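Local coordinates for malonyl coenzyme A-acyl carrier protein transacylase (Helicobacter pylori, PDB 2H1Y) that probably catalyses the transfer of a malonyl group from malonyl-CoA to holo-acyl carrier protein, releasing free CoA, at residues 106-111 with 124-129; 154-159 with 165-170; 160-165 with 186-191; 223-228 with 255-260. All coordinates share one frame; numbering follows the deposited sequence.

Contact 1: 106-111 with 124-129; sequences GEVSAV and KLTHQR
Val108 is the residue of helix 106-111 that meets helix 124-129 in this antiparallel pair (angle 165°); the carbon-carbon contact falls on CG1, while CG2 faces the Arg129 side chain. CG1 lies anti to the backbone N (chi1 -178°) and meets Leu125 CD2 at 3.9 Å and Thr126 CG2, also at 3.9 Å, so one methyl rests on branches from two consecutive residues. A beta-branched valine suits this spot, since both methyls spring directly from CB and have little freedom to move. The axes stay 10.9 Å apart, and the touch is made by branch ends while the backbones keep their distance.

The polar groups turn elsewhere. Thr126 OG1 (chi1 53°) sits between its backbone N and carbonyl carbon and hydrogen-bonds chiefly to Ala122 O, its single proton at most shared with Leu123 O; CG2 is thereby left to face Val108. Arg129 runs out extended, its NE 4.3 Å from Val108 CG2, while NH1 bonds to Gln73 and NH2 to Gln259 and Ser104; these bonds fix the buried guanidinium.

Helix 105-116 follows strand 99-102 through the GHSLG turn of this family. Helix 69-90 packs on Thr126 through Pro74, and helix 218-228 covers Leu125 with Phe221 and Leu224.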
loop_
_atom_site.group_PDB
_atom_site.type_symbol
_atom_site.label_atom_id
_atom_site.label_comp_id
_atom_site.label_asym_id
_atom_site.label_seq_id
_atom_site.Cartn_x
_atom_site.Cartn_y
_atom_site.Cartn_z
ATOM N N GLY A 106 1.668 1.140 0.715
ATOM C CA GLY A 106 0.937 1.856 1.739
ATOM C C GLY A 106 1.749 2.056 2.997
ATOM O O GLY A 106 1.495 2.992 3.768
ATOM N N GLU A 107 2.721 1.176 3.230
ATOM C CA GLU A 107 3.495 1.288 4.466
ATOM C C GLU A 107 4.296 2.595 4.512
ATOM O O GLU A 107 4.264 3.316 5.517
ATOM C CB GLU A 107 4.390 0.077 4.684
ATOM C CG GLU A 107 4.759 -0.083 6.140
ATOM C CD GLU A 107 5.395 -1.407 6.433
ATOM O OE1 GLU A 107 6.320 -1.440 7.270
ATOM O OE2 GLU A 107 4.980 -2.417 5.823
ATOM N N VAL A 108 4.975 2.901 3.401
ATOM C CA VAL A 108 5.654 4.184 3.210
ATOM C C VAL A 108 4.696 5.336 3.499
ATOM O O VAL A 108 5.002 6.199 4.339
ATOM C CB VAL A 108 6.218 4.332 1.796
ATOM C CG1 VAL A 108 6.959 5.670 1.666
ATOM C CG2 VAL A 108 7.144 3.169 1.445
ATOM N N SER A 109 3.538 5.345 2.838
ATOM C CA SER A 109 2.494 6.326 3.148
ATOM C C SER A 109 2.309 6.493 4.627
ATOM O O SER A 109 2.327 7.619 5.116
ATOM C CB SER A 109 1.145 5.942 2.558
ATOM O OG SER A 109 1.152 6.080 1.157
ATOM N N ALA A 110 2.117 5.372 5.328
ATOM C CA ALA A 110 1.836 5.375 6.765
ATOM C C ALA A 110 2.994 6.009 7.570
ATOM O O ALA A 110 2.772 6.940 8.363
ATOM C CB ALA A 110 1.541 3.991 7.235
ATOM N N VAL A 111 4.222 5.536 7.323
ATOM C CA VAL A 111 5.444 6.166 7.850
ATOM C C VAL A 111 5.489 7.690 7.608
ATOM O O VAL A 111 5.743 8.461 8.530
ATOM C CB VAL A 111 6.714 5.503 7.247
ATOM C CG1 VAL A 111 7.974 6.345 7.528
ATOM C CG2 VAL A 111 6.879 4.081 7.774
ATOM N N LYS A 124 9.055 11.724 -3.901
ATOM C CA LYS A 124 10.322 11.418 -4.560
ATOM C C LYS A 124 10.797 10.020 -4.194
ATOM O O LYS A 124 11.233 9.251 -5.066
ATOM C CB LYS A 124 11.384 12.472 -4.250
ATOM C CG LYS A 124 11.363 13.678 -5.205
ATOM C CD LYS A 124 12.421 14.729 -4.805
ATOM C CE LYS A 124 12.935 15.529 -6.027
ATOM N NZ LYS A 124 13.948 16.596 -5.648
ATOM N N LEU A 125 10.682 9.673 -2.917
ATOM C CA LEU A 125 10.999 8.311 -2.504
ATOM C C LEU A 125 10.082 7.272 -3.187
ATOM O O LEU A 125 10.578 6.269 -3.713
ATOM C CB LEU A 125 10.957 8.166 -0.985
ATOM C CG LEU A 125 11.260 6.759 -0.447
ATOM C CD1 LEU A 125 12.747 6.475 -0.443
ATOM C CD2 LEU A 125 10.703 6.595 0.942
ATOM N N THR A 126 8.764 7.521 -3.191
ATOM C CA THR A 126 7.816 6.574 -3.791
ATOM C C THR A 126 8.044 6.400 -5.298
ATOM O O THR A 126 8.070 5.273 -5.794
ATOM C CB THR A 126 6.320 6.909 -3.480
ATOM O OG1 THR A 126 6.035 8.267 -3.835
ATOM C CG2 THR A 126 6.001 6.685 -1.993
ATOM N N HIS A 127 8.234 7.508 -6.018
ATOM C CA HIS A 127 8.563 7.452 -7.436
ATOM C C HIS A 127 9.802 6.585 -7.649
ATOM O O HIS A 127 9.867 5.783 -8.585
ATOM C CB HIS A 127 8.778 8.858 -7.978
ATOM C CG HIS A 127 9.349 8.905 -9.365
ATOM N ND1 HIS A 127 10.702 8.830 -9.619
ATOM C CD2 HIS A 127 8.752 9.039 -10.572
ATOM C CE1 HIS A 127 10.914 8.902 -10.921
ATOM N NE2 HIS A 127 9.747 9.029 -11.525
ATOM N N GLN A 128 10.770 6.716 -6.749
ATOM C CA GLN A 128 12.015 5.970 -6.849
ATOM C C GLN A 128 11.791 4.474 -6.587
ATOM O O GLN A 128 12.291 3.620 -7.337
ATOM C CB GLN A 128 13.056 6.599 -5.908
ATOM C CG GLN A 128 14.549 6.547 -6.340
ATOM C CD GLN A 128 14.848 6.829 -7.814
ATOM O OE1 GLN A 128 15.591 6.079 -8.441
ATOM N NE2 GLN A 128 14.300 7.908 -8.359
ATOM N N ARG A 129 11.008 4.159 -5.556
ATOM C CA ARG A 129 10.679 2.774 -5.212
ATOM C C ARG A 129 10.073 2.062 -6.410
ATOM O O ARG A 129 10.409 0.915 -6.694
ATOM C CB ARG A 129 9.706 2.747 -4.034
ATOM C CG ARG A 129 9.403 1.362 -3.421
ATOM C CD ARG A 129 8.314 1.546 -2.361
ATOM N NE ARG A 129 7.875 0.333 -1.677
ATOM C CZ ARG A 129 6.867 -0.453 -2.065
ATOM N NH1 ARG A 129 6.172 -0.191 -3.174
ATOM N NH2 ARG A 129 6.546 -1.515 -1.325
#

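Contact 2: 154-159 with 165-170; sequences SLLSLC and VWCANF
Two cysteines, Cys159 of helix 154-159 and Cys167 of strand 165-170, lie at the heart of this helix-on-strand packing. Their SG atoms are 3.8 Å apart, a distance of sulfur contact and not of a disulfide. Cysteine fits because its single sulfur is compact and only weakly polar, and the segment axes come within 7.6 Å. Cys159 SG also reaches Val165 CG1 at 3.5 Å, with chi1 of -77° setting the sulfur beside its own backbone N and anti to the carbonyl carbon.

Sulfur against backbone is the second kind of contact. Cys167 SG lies 3.7 Å from Leu155 O, and Cys159 SG is 3.7 Å from Cys167 N, so each thiol is laid against the main chain of the other segment.

Purely apolar contact completes the far end. Leu156 sends CD1 to Phe170 CZ at 3.6 Å, the methyl arriving at the ring edge, near its plane, with the two side chains crossing at about a right angle.

In the ferredoxin-like subdomain, helix 152-160 leads into strand 165-172, an outermost strand of its four-stranded antiparallel sheet. Leu178 of strand 175-179 touches both cysteines, and Leu192 of helix 189-195 packs beside Leu155.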
loop_
_atom_site.group_PDB
_atom_site.type_symbol
_atom_site.label_atom_id
_atom_site.label_comp_id
_atom_site.label_asym_id
_atom_site.label_seq_id
_atom_site.Cartn_x
_atom_site.Cartn_y
_atom_site.Cartn_z
ATOM N N SER A 154 -0.255 -24.326 1.927
ATOM C CA SER A 154 -0.094 -25.128 0.726
ATOM C C SER A 154 0.678 -24.408 -0.370
ATOM O O SER A 154 1.441 -25.035 -1.101
ATOM C CB SER A 154 -1.448 -25.572 0.212
ATOM O OG SER A 154 -1.930 -26.620 1.018
ATOM N N LEU A 155 0.502 -23.098 -0.477
ATOM C CA LEU A 155 1.214 -22.341 -1.502
ATOM C C LEU A 155 2.634 -22.077 -1.062
ATOM O O LEU A 155 3.553 -22.029 -1.884
ATOM C CB LEU A 155 0.509 -21.021 -1.812
ATOM C CG LEU A 155 -0.923 -21.158 -2.316
ATOM C CD1 LEU A 155 -1.672 -19.866 -2.217
ATOM C CD2 LEU A 155 -0.899 -21.621 -3.724
ATOM N N LEU A 156 2.810 -21.902 0.243
ATOM C CA LEU A 156 4.130 -21.740 0.797
ATOM C C LEU A 156 4.986 -22.930 0.391
ATOM O O LEU A 156 6.037 -22.765 -0.244
ATOM C CB LEU A 156 4.064 -21.576 2.313
ATOM C CG LEU A 156 5.254 -20.791 2.887
ATOM C CD1 LEU A 156 5.089 -19.269 2.725
ATOM C CD2 LEU A 156 5.486 -21.155 4.350
ATOM N N SER A 157 4.524 -24.138 0.692
ATOM C CA SER A 157 5.328 -25.310 0.351
ATOM C C SER A 157 5.384 -25.603 -1.137
ATOM O O SER A 157 6.369 -26.167 -1.611
ATOM C CB SER A 157 4.936 -26.552 1.151
ATOM O OG SER A 157 3.541 -26.647 1.253
ATOM N N LEU A 158 4.358 -25.204 -1.881
ATOM C CA LEU A 158 4.434 -25.326 -3.338
ATOM C C LEU A 158 5.512 -24.406 -3.910
ATOM O O LEU A 158 6.290 -24.824 -4.768
ATOM C CB LEU A 158 3.093 -25.059 -4.004
ATOM C CG LEU A 158 3.097 -24.854 -5.523
ATOM C CD1 LEU A 158 3.518 -26.102 -6.252
ATOM C CD2 LEU A 158 1.729 -24.450 -5.990
ATOM N N CYS A 159 5.585 -23.172 -3.423
ATOM C CA CYS A 159 6.579 -22.230 -3.954
ATOM C C CYS A 159 7.984 -22.669 -3.615
ATOM O O CYS A 159 8.879 -22.567 -4.443
ATOM C CB CYS A 159 6.316 -20.806 -3.468
ATOM S SG CYS A 159 4.954 -20.007 -4.339
ATOM N N VAL A 165 9.418 -18.952 -8.204
ATOM C CA VAL A 165 8.085 -18.586 -7.757
ATOM C C VAL A 165 8.090 -18.385 -6.247
ATOM O O VAL A 165 8.627 -19.191 -5.499
ATOM C CB VAL A 165 7.042 -19.683 -8.138
ATOM C CG1 VAL A 165 5.663 -19.271 -7.702
ATOM C CG2 VAL A 165 7.011 -19.939 -9.636
ATOM N N TRP A 166 7.488 -17.301 -5.792
ATOM C CA TRP A 166 7.441 -17.000 -4.376
ATOM C C TRP A 166 6.082 -16.443 -3.984
ATOM O O TRP A 166 5.421 -15.778 -4.777
ATOM C CB TRP A 166 8.509 -15.955 -4.038
ATOM C CG TRP A 166 9.937 -16.441 -4.197
ATOM C CD1 TRP A 166 10.716 -17.039 -3.237
ATOM C CD2 TRP A 166 10.751 -16.355 -5.376
ATOM N NE1 TRP A 166 11.959 -17.333 -3.753
ATOM C CE2 TRP A 166 12.008 -16.934 -5.061
ATOM C CE3 TRP A 166 10.541 -15.852 -6.665
ATOM C CZ2 TRP A 166 13.042 -17.023 -5.983
ATOM C CZ3 TRP A 166 11.567 -15.944 -7.583
ATOM C CH2 TRP A 166 12.803 -16.536 -7.241
ATOM N N CYS A 167 5.682 -16.702 -2.750
ATOM C CA CYS A 167 4.570 -16.010 -2.125
ATOM C C CYS A 167 4.904 -14.544 -1.799
ATOM O O CYS A 167 5.902 -14.244 -1.128
ATOM C CB CYS A 167 4.175 -16.752 -0.851
ATOM S SG CYS A 167 3.532 -18.410 -1.146
ATOM N N ALA A 168 4.042 -13.634 -2.240
ATOM C CA ALA A 168 4.315 -12.196 -2.138
ATOM C C ALA A 168 3.329 -11.414 -1.276
ATOM O O ALA A 168 3.701 -10.424 -0.642
ATOM C CB ALA A 168 4.405 -11.590 -3.518
ATOM N N ASN A 169 2.067 -11.831 -1.285
ATOM C CA ASN A 169 1.071 -11.265 -0.382
ATOM C C ASN A 169 0.298 -12.375 0.291
ATOM O O ASN A 169 -0.103 -13.351 -0.369
ATOM C CB ASN A 169 0.028 -10.437 -1.127
ATOM C CG ASN A 169 0.590 -9.226 -1.830
ATOM O OD1 ASN A 169 1.783 -8.890 -1.745
ATOM N ND2 ASN A 169 -0.292 -8.550 -2.552
ATOM N N PHE A 170 0.048 -12.208 1.583
ATOM C CA PHE A 170 -0.992 -12.965 2.261
ATOM C C PHE A 170 -2.131 -12.011 2.652
ATOM O O PHE A 170 -2.111 -11.346 3.697
ATOM C CB PHE A 170 -0.424 -13.722 3.475
ATOM C CG PHE A 170 0.714 -14.672 3.137
ATOM C CD1 PHE A 170 1.990 -14.458 3.654
ATOM C CD2 PHE A 170 0.502 -15.779 2.316
ATOM C CE1 PHE A 170 3.044 -15.328 3.356
ATOM C CE2 PHE A 170 1.546 -16.649 2.007
ATOM C CZ PHE A 170 2.825 -16.420 2.531
HETATM O O HOH W 1 10.507 -20.851 -4.927
#

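Contact 3: 160-165 with 186-191; sequences QRTKNV and KALEPT
At the rim of the ferredoxin-like subdomain, Thr162 and Val165, the first and last residues of a type II beta turn, both lean on Leu188, near the start of helix 189-195. The turn joins helix 152-160 to strand 165-172. Its third residue, Asn164, adopts a positive phi of 72°, a conformation that asparagine accepts more readily than most residues, and its backbone is hydrogen-bonded to Val181.

Leu188 divides its two methyls between the ends of the turn. CD1 meets Thr162 CG2 at 3.8 Å, the two side chains sliding past each other in opposite directions. CD2 reaches Val165 tip to tip, 3.8 Å from CG1 and 4.2 Å from CG2, so that it sits against both branches of the valine. Thr162 can take part because CG2 lies anti to its backbone N and faces Leu188, while OG1 (chi1 -63°) is turned beside that N and hydrogen-bonds to Leu158 O in the last turn of the preceding helix.

Farther out, Arg161 brings NH2 within 4.3 Å of Thr191 CG2, and this methyl lies at the edge of the guanidinium, near its plane.

The chemistry is that of dispersion between methyl groups. Shape, more than directional bonding, sets how the turn meets Leu188: a forked leucine matches two beta-branched partners, and threonine serves both needs, an apolar methyl for Leu188 and a hydroxyl for the helix end.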
loop_
_atom_site.group_PDB
_atom_site.type_symbol
_atom_site.label_atom_id
_atom_site.label_comp_id
_atom_site.label_asym_id
_atom_site.label_seq_id
_atom_site.Cartn_x
_atom_site.Cartn_y
_atom_site.Cartn_z
ATOM N N GLN A 160 8.154 -23.183 -2.398
ATOM C CA GLN A 160 9.453 -23.620 -1.880
ATOM C C GLN A 160 10.004 -24.842 -2.581
ATOM O O GLN A 160 11.215 -25.037 -2.629
ATOM C CB GLN A 160 9.384 -23.867 -0.372
ATOM C CG GLN A 160 9.281 -22.565 0.435
ATOM C CD GLN A 160 9.247 -22.813 1.929
ATOM O OE1 GLN A 160 9.348 -23.963 2.378
ATOM N NE2 GLN A 160 9.102 -21.736 2.714
ATOM N N ARG A 161 9.123 -25.656 -3.136
ATOM C CA ARG A 161 9.567 -26.755 -3.979
ATOM C C ARG A 161 9.560 -26.403 -5.490
ATOM O O ARG A 161 9.722 -27.281 -6.335
ATOM C CB ARG A 161 8.758 -28.024 -3.652
ATOM C CG ARG A 161 7.377 -28.090 -4.257
ATOM C CD ARG A 161 7.340 -29.098 -5.413
ATOM N NE ARG A 161 6.013 -29.172 -6.043
ATOM C CZ ARG A 161 4.884 -29.374 -5.376
ATOM N NH1 ARG A 161 4.910 -29.523 -4.059
ATOM N NH2 ARG A 161 3.727 -29.406 -6.021
ATOM N N THR A 162 9.390 -25.124 -5.823
ATOM C CA THR A 162 9.272 -24.690 -7.229
ATOM C C THR A 162 10.207 -23.532 -7.544
ATOM O O THR A 162 10.140 -22.482 -6.908
ATOM C CB THR A 162 7.811 -24.272 -7.603
ATOM O OG1 THR A 162 6.929 -25.404 -7.488
ATOM C CG2 THR A 162 7.743 -23.719 -9.026
ATOM N N LYS A 163 11.068 -23.732 -8.535
ATOM C CA LYS A 163 11.986 -22.689 -8.993
ATOM C C LYS A 163 11.246 -21.452 -9.523
ATOM O O LYS A 163 10.239 -21.567 -10.221
ATOM C CB LYS A 163 12.955 -23.232 -10.065
ATOM C CG LYS A 163 13.970 -24.301 -9.554
ATOM C CD LYS A 163 15.108 -24.585 -10.596
ATOM C CE LYS A 163 15.736 -25.995 -10.468
ATOM N NZ LYS A 163 16.551 -26.179 -9.222
ATOM N N ASN A 164 11.748 -20.284 -9.140
ATOM C CA ASN A 164 11.342 -19.003 -9.701
ATOM C C ASN A 164 9.952 -18.470 -9.321
ATOM O O ASN A 164 9.409 -17.598 -9.991
ATOM C CB ASN A 164 11.600 -18.979 -11.215
ATOM C CG ASN A 164 13.105 -18.963 -11.552
ATOM O OD1 ASN A 164 13.527 -19.513 -12.566
ATOM N ND2 ASN A 164 13.911 -18.332 -10.693
ATOM N N VAL A 165 9.418 -18.952 -8.204
ATOM C CA VAL A 165 8.085 -18.586 -7.757
ATOM C C VAL A 165 8.090 -18.385 -6.247
ATOM O O VAL A 165 8.627 -19.191 -5.499
ATOM C CB VAL A 165 7.042 -19.683 -8.138
ATOM C CG1 VAL A 165 5.663 -19.271 -7.702
ATOM C CG2 VAL A 165 7.011 -19.939 -9.636
ATOM N N LYS A 186 2.642 -18.972 -14.835
ATOM C CA LYS A 186 1.710 -19.298 -15.899
ATOM C C LYS A 186 1.820 -20.774 -16.282
ATOM O O LYS A 186 1.480 -21.139 -17.405
ATOM C CB LYS A 186 2.094 -18.414 -17.100
ATOM C CG LYS A 186 1.025 -18.057 -18.130
ATOM C CD LYS A 186 1.654 -17.167 -19.237
ATOM C CE LYS A 186 0.766 -17.055 -20.485
ATOM N NZ LYS A 186 0.678 -18.335 -21.273
ATOM N N ALA A 187 2.305 -21.611 -15.364
ATOM C CA ALA A 187 2.596 -23.020 -15.639
ATOM C C ALA A 187 2.269 -23.889 -14.441
ATOM O O ALA A 187 2.297 -25.114 -14.525
ATOM C CB ALA A 187 4.059 -23.206 -16.032
ATOM N N LEU A 188 1.999 -23.234 -13.319
ATOM C CA LEU A 188 1.516 -23.864 -12.103
ATOM C C LEU A 188 -0.006 -24.069 -12.150
ATOM O O LEU A 188 -0.563 -24.719 -11.261
ATOM C CB LEU A 188 1.842 -22.955 -10.921
ATOM C CG LEU A 188 2.994 -23.108 -9.924
ATOM C CD1 LEU A 188 4.251 -23.721 -10.506
ATOM C CD2 LEU A 188 3.266 -21.716 -9.360
ATOM N N GLU A 189 -0.657 -23.504 -13.177
ATOM C CA GLU A 189 -2.120 -23.564 -13.368
ATOM C C GLU A 189 -2.752 -24.925 -13.040
ATOM O O GLU A 189 -3.632 -25.000 -12.178
ATOM C CB GLU A 189 -2.525 -23.116 -14.788
ATOM C CG GLU A 189 -3.446 -21.848 -14.892
ATOM C CD GLU A 189 -2.683 -20.496 -14.858
ATOM O OE1 GLU A 189 -2.695 -19.745 -15.875
ATOM O OE2 GLU A 189 -2.069 -20.180 -13.807
ATOM N N PRO A 190 -2.279 -26.014 -13.683
ATOM C CA PRO A 190 -3.004 -27.284 -13.539
ATOM C C PRO A 190 -2.851 -27.895 -12.151
ATOM O O PRO A 190 -3.705 -28.666 -11.718
ATOM C CB PRO A 190 -2.342 -28.207 -14.577
ATOM C CG PRO A 190 -1.355 -27.350 -15.343
ATOM C CD PRO A 190 -1.057 -26.164 -14.493
ATOM N N THR A 191 -1.755 -27.558 -11.479
ATOM C CA THR A 191 -1.478 -27.994 -10.123
ATOM C C THR A 191 -2.286 -27.148 -9.131
ATOM O O THR A 191 -2.837 -27.669 -8.162
ATOM C CB THR A 191 0.030 -27.876 -9.825
ATOM O OG1 THR A 191 0.780 -28.202 -11.008
ATOM C CG2 THR A 191 0.446 -28.790 -8.673
#

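Contact 4: 223-228 with 255-260; sequences ELLEKS and LLSLQL
Leu225 and Leu256 join helix 218-228 to helix 249-259, a helix-to-helix contact in the larger alpha/beta subdomain of the acyltransferase fold. Both leucines carry the same first torsion, with CG beside the backbone N and anti to the carbonyl carbon (chi1 -72° for Leu225, -71° for Leu256), yet the two side chains cross at about a right angle.

Leu225 does most of the reaching. Its fork meets the stem of Leu256, CD1 and CD2 each standing 4.0 Å from Leu256 CB. CD2 continues to Leu256 CD1 at 3.6 Å, the closest approach between the segments. Leucine suits the position well, because its branched end can bring two methyls to one CB. Leu256 is buried further by Val108 and Val111 of helix 105-116, and Leu125 of helix 119-137 packs on Leu225.

Ser257, one residue on, is small enough to sit beside the leucine pair. Its hydroxyl has Val253 O, one turn back in its helix, as the stronger partner, with Gln222 OE1 of the partner helix also in hydrogen-bonding range, the single proton being shared or alternating between them. Leu225 CD1 lies against this already engaged oxygen, 3.9 Å from Ser257 OG.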
loop_
_atom_site.group_PDB
_atom_site.type_symbol
_atom_site.label_atom_id
_atom_site.label_comp_id
_atom_site.label_asym_id
_atom_site.label_seq_id
_atom_site.Cartn_x
_atom_site.Cartn_y
_atom_site.Cartn_z
ATOM N N GLU A 223 19.771 3.504 1.357
ATOM C CA GLU A 223 20.430 4.802 1.210
ATOM C C GLU A 223 19.428 5.958 1.120
ATOM O O GLU A 223 19.566 6.966 1.822
ATOM C CB GLU A 223 21.334 4.780 -0.017
ATOM C CG GLU A 223 22.179 6.023 -0.212
ATOM C CD GLU A 223 23.025 5.938 -1.478
ATOM O OE1 GLU A 223 22.495 5.474 -2.515
ATOM O OE2 GLU A 223 24.219 6.329 -1.430
ATOM N N LEU A 224 18.417 5.797 0.274
ATOM C CA LEU A 224 17.398 6.832 0.109
ATOM C C LEU A 224 16.508 7.067 1.350
ATOM O O LEU A 224 16.119 8.203 1.631
ATOM C CB LEU A 224 16.569 6.563 -1.139
ATOM C CG LEU A 224 17.217 6.949 -2.472
ATOM C CD1 LEU A 224 16.103 7.313 -3.447
ATOM C CD2 LEU A 224 18.226 8.120 -2.374
ATOM N N LEU A 225 16.220 5.992 2.088
ATOM C CA LEU A 225 15.521 6.059 3.382
ATOM C C LEU A 225 16.302 6.821 4.467
ATOM O O LEU A 225 15.741 7.662 5.191
ATOM C CB LEU A 225 15.187 4.643 3.877
ATOM C CG LEU A 225 14.065 3.895 3.140
ATOM C CD1 LEU A 225 14.216 2.381 3.267
ATOM C CD2 LEU A 225 12.723 4.338 3.670
ATOM N N GLU A 226 17.592 6.503 4.583
ATOM C CA GLU A 226 18.496 7.163 5.536
ATOM C C GLU A 226 18.581 8.651 5.280
ATOM O O GLU A 226 18.530 9.445 6.203
ATOM C CB GLU A 226 19.901 6.549 5.478
ATOM C CG GLU A 226 20.246 5.730 6.698
ATOM C CD GLU A 226 20.253 6.573 7.941
ATOM O OE1 GLU A 226 20.720 7.736 7.867
ATOM O OE2 GLU A 226 19.777 6.083 8.986
ATOM N N LYS A 227 18.679 9.008 4.009
ATOM C CA LYS A 227 18.784 10.393 3.596
ATOM C C LYS A 227 17.446 11.136 3.717
ATOM O O LYS A 227 17.435 12.351 3.867
ATOM C CB LYS A 227 19.323 10.422 2.166
ATOM C CG LYS A 227 19.634 11.759 1.558
ATOM C CD LYS A 227 19.645 11.595 0.029
ATOM C CE LYS A 227 19.747 12.932 -0.696
ATOM N NZ LYS A 227 18.870 12.933 -1.905
ATOM N N SER A 228 16.327 10.416 3.678
ATOM C CA SER A 228 15.006 11.062 3.590
ATOM C C SER A 228 14.159 11.092 4.859
ATOM O O SER A 228 13.345 12.005 5.041
ATOM C CB SER A 228 14.185 10.437 2.457
ATOM O OG SER A 228 14.679 10.844 1.190
ATOM N N LEU A 255 12.936 -1.720 8.286
ATOM C CA LEU A 255 11.704 -2.428 7.953
ATOM C C LEU A 255 11.101 -2.126 6.559
ATOM O O LEU A 255 10.591 -3.045 5.895
ATOM C CB LEU A 255 10.686 -2.321 9.091
ATOM C CG LEU A 255 11.179 -3.133 10.303
ATOM C CD1 LEU A 255 10.472 -2.773 11.568
ATOM C CD2 LEU A 255 11.114 -4.658 10.051
ATOM N N LEU A 256 11.196 -0.872 6.106
ATOM C CA LEU A 256 10.802 -0.526 4.739
ATOM C C LEU A 256 11.769 -1.111 3.712
ATOM O O LEU A 256 11.408 -1.217 2.540
ATOM C CB LEU A 256 10.673 0.988 4.545
ATOM C CG LEU A 256 9.490 1.710 5.207
ATOM C CD1 LEU A 256 9.524 3.207 4.967
ATOM C CD2 LEU A 256 8.121 1.143 4.759
ATOM N N SER A 257 12.981 -1.492 4.143
ATOM C CA SER A 257 13.969 -2.145 3.258
ATOM C C SER A 257 13.552 -3.578 3.066
ATOM O O SER A 257 13.365 -4.056 1.953
ATOM C CB SER A 257 15.366 -2.217 3.892
ATOM O OG SER A 257 16.012 -0.966 4.022
ATOM N N LEU A 258 13.428 -4.249 4.197
ATOM C CA LEU A 258 13.195 -5.666 4.266
ATOM C C LEU A 258 11.847 -6.059 3.634
ATOM O O LEU A 258 11.717 -7.136 3.023
ATOM C CB LEU A 258 13.265 -6.076 5.743
ATOM C CG LEU A 258 13.660 -7.498 6.129
ATOM C CD1 LEU A 258 12.473 -8.247 6.775
ATOM C CD2 LEU A 258 14.312 -8.283 4.967
ATOM N N GLN A 259 10.867 -5.172 3.783
ATOM C CA GLN A 259 9.551 -5.336 3.191
ATOM C C GLN A 259 9.644 -5.835 1.748
ATOM O O GLN A 259 9.019 -6.842 1.399
ATOM C CB GLN A 259 8.802 -4.002 3.248
ATOM C CG GLN A 259 7.313 -4.119 3.009
ATOM C CD GLN A 259 6.793 -2.981 2.185
ATOM O OE1 GLN A 259 7.309 -2.692 1.099
ATOM N NE2 GLN A 259 5.776 -2.309 2.698
ATOM N N LEU A 260 10.466 -5.140 0.947
ATOM C CA LEU A 260 10.632 -5.357 -0.505
ATOM C C LEU A 260 10.924 -6.786 -0.930
ATOM O O LEU A 260 10.569 -7.173 -2.026
ATOM C CB LEU A 260 11.732 -4.455 -1.057
ATOM C CG LEU A 260 11.561 -2.958 -0.795
ATOM C CD1 LEU A 260 12.867 -2.232 -1.022
ATOM C CD2 LEU A 260 10.444 -2.363 -1.656
#

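From the N terminus, contact 1 comes first, closing the hairpin of helices 105-116 and 119-137 in the larger subdomain. The chain then enters the ferredoxin-like subdomain, where contacts 2 and 3 cross: contact 2 folds helix 152-160 onto the next strand, while contact 3 starts in the turn between them and reaches forward to the start of helix 189-195. Val165 belongs to both. Contact 4 follows in series, closing a 26-residue excursion back in the larger subdomain. There it touches contact 1, with Gln259 probably hydrogen-bonded to both Glu107 and Arg129, whereas contacts 2 and 4 have centres 24 Å apart.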